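Local coordinates for rhamnosidase B (Bacillus sp., PDB 2OKX), which probably releases terminal alpha-L-rhamnose from rhamnosides by hydrolysis, as a glycoside hydrolase of family 78, at residues T45-Y50 and A185-L190. Residues are numbered along the deposited sequence; the frame is centred on the assembly and turned at random.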
# COMPACT_ATOMS: atom_id res chain seq x y z
N THR A 45 -9.53 14.65 -15.40
CA THR A 45 -9.38 14.28 -14.00
C THR A 45 -10.76 13.80 -13.56
O THR A 45 -11.75 14.06 -14.24
CB THR A 45 -8.90 15.45 -13.10
OG1 THR A 45 -8.54 14.92 -11.82
CG2 THR A 45 -10.00 16.48 -12.92
N ALA A 46 -10.82 13.07 -12.46
CA ALA A 46 -12.09 12.57 -11.98
C ALA A 46 -12.03 12.27 -10.49
O ALA A 46 -10.97 12.30 -9.88
CB ALA A 46 -12.47 11.31 -12.74
N ASP A 47 -13.20 12.00 -9.92
CA ASP A 47 -13.33 11.68 -8.51
C ASP A 47 -14.19 10.41 -8.48
O ASP A 47 -15.35 10.47 -8.87
CB ASP A 47 -14.05 12.82 -7.78
CG ASP A 47 -14.10 12.61 -6.28
OD1 ASP A 47 -14.36 11.47 -5.86
OD2 ASP A 47 -13.89 13.59 -5.53
N SER A 48 -13.66 9.29 -8.00
CA SER A 48 -12.31 9.17 -7.44
C SER A 48 -11.19 8.82 -8.43
O SER A 48 -10.09 9.36 -8.35
CB SER A 48 -12.32 8.11 -6.33
OG SER A 48 -13.43 8.27 -5.48
N ARG A 49 -11.48 7.89 -9.34
CA ARG A 49 -10.50 7.45 -10.34
C ARG A 49 -11.20 7.20 -11.69
O ARG A 49 -12.42 7.03 -11.74
CB ARG A 49 -9.83 6.15 -9.88
CG ARG A 49 -9.09 6.25 -8.55
CD ARG A 49 -7.83 7.10 -8.65
NE ARG A 49 -7.03 7.05 -7.44
CZ ARG A 49 -6.98 8.00 -6.51
NH1 ARG A 49 -7.71 9.11 -6.65
NH2 ARG A 49 -6.21 7.85 -5.45
N TYR A 50 -10.43 7.16 -12.77
CA TYR A 50 -11.01 6.93 -14.09
C TYR A 50 -10.20 6.00 -14.99
O TYR A 50 -9.02 5.75 -14.75
CB TYR A 50 -11.17 8.25 -14.85
CG TYR A 50 -9.85 8.81 -15.36
CD1 TYR A 50 -9.12 9.74 -14.63
CD2 TYR A 50 -9.30 8.35 -16.56
CE1 TYR A 50 -7.88 10.20 -15.07
CE2 TYR A 50 -8.06 8.81 -17.02
CZ TYR A 50 -7.36 9.73 -16.27
OH TYR A 50 -6.12 10.15 -16.70
N ALA A 185 -16.25 23.54 -5.85
CA ALA A 185 -15.92 22.68 -4.73
C ALA A 185 -16.31 21.24 -5.06
O ALA A 185 -17.25 21.01 -5.82
CB ALA A 185 -16.66 23.14 -3.47
N PRO A 186 -15.61 20.26 -4.48
CA PRO A 186 -14.50 20.41 -3.52
C PRO A 186 -13.10 20.53 -4.13
O PRO A 186 -12.12 20.70 -3.40
CB PRO A 186 -14.64 19.17 -2.65
CG PRO A 186 -15.05 18.13 -3.66
CD PRO A 186 -16.10 18.87 -4.48
N TRP A 187 -13.00 20.46 -5.45
CA TRP A 187 -11.71 20.53 -6.12
C TRP A 187 -11.31 21.99 -6.37
O TRP A 187 -11.26 22.45 -7.51
CB TRP A 187 -11.80 19.76 -7.44
CG TRP A 187 -12.57 18.49 -7.28
CD1 TRP A 187 -12.13 17.32 -6.72
CD2 TRP A 187 -13.94 18.27 -7.65
NE1 TRP A 187 -13.14 16.39 -6.71
CE2 TRP A 187 -14.26 16.94 -7.27
CE3 TRP A 187 -14.92 19.06 -8.25
CZ2 TRP A 187 -15.53 16.39 -7.49
CZ3 TRP A 187 -16.18 18.52 -8.46
CH2 TRP A 187 -16.47 17.20 -8.08
N THR A 188 -11.02 22.69 -5.28
CA THR A 188 -10.65 24.10 -5.31
C THR A 188 -9.81 24.50 -6.52
O THR A 188 -10.05 25.54 -7.13
CB THR A 188 -9.90 24.48 -4.03
OG1 THR A 188 -10.56 23.89 -2.90
CG2 THR A 188 -9.87 25.99 -3.84
N SER A 189 -8.80 23.70 -6.84
CA SER A 189 -7.95 23.99 -7.99
C SER A 189 -7.55 22.70 -8.69
O SER A 189 -7.38 21.66 -8.05
CB SER A 189 -6.69 24.74 -7.56
OG SER A 189 -5.81 23.91 -6.84
N LEU A 190 -7.41 22.78 -10.01
CA LEU A 190 -6.99 21.64 -10.81
C LEU A 190 -5.55 21.92 -11.21
O LEU A 190 -5.26 22.93 -11.87
CB LEU A 190 -7.88 21.49 -12.06
CG LEU A 190 -9.39 21.39 -11.81
CD1 LEU A 190 -10.11 21.09 -13.13
CD2 LEU A 190 -9.69 20.29 -10.81
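Asp-47, at the end of strand 41-47, meets Trp-187 in the loop that leads into strand 189-192. Both strands belong to one mixed beta sheet in the N-terminal domain of the rhamnosidase. They are not neighbours there, because strand 70-77 runs between them. The contact is therefore made by side chains alone and is small, burying 137 Å² in all.

Asp-47 can be followed outward from its backbone. Its CB lies 3.8 Å from Trp-187 NE1 and nearly as close to CZ2. With CG anti to the backbone N (chi1 -174°), the carboxylate extends from the strand to the edge of the indole, with CG in the ring plane. At the tip the two oxygens part. OD1 is hydrogen-bonded to Tyr-104 OH, outside the two segments, and weakly to Ser-48 OG. OD2 accepts the indole N-H of Trp-187 on its anti lone pair, with NE1 to OD2 at 3.1 Å and an N-H...O angle of 154°. Arg-108 N adds a weak bond to OD2. The carboxylate is turned 69° from the ring plane.

The indole is packed as well as bonded. Pro-186 CD lies 3.7 Å above the plane of the Trp-187 ring, over its centre, and Trp-10 stacks with the ring. Trp-187 is also the centre of an inverse gamma turn. A phenylalanine in place of Trp-187 would probably take the N-H from OD2 and leave the carboxylate less firmly held. Thr-45 and Leu-190 both pack on Tyr-73 of strand 70-77 and barely touch each other, Thr-45 CG2 to Leu-190 CD2 at 4.4 Å.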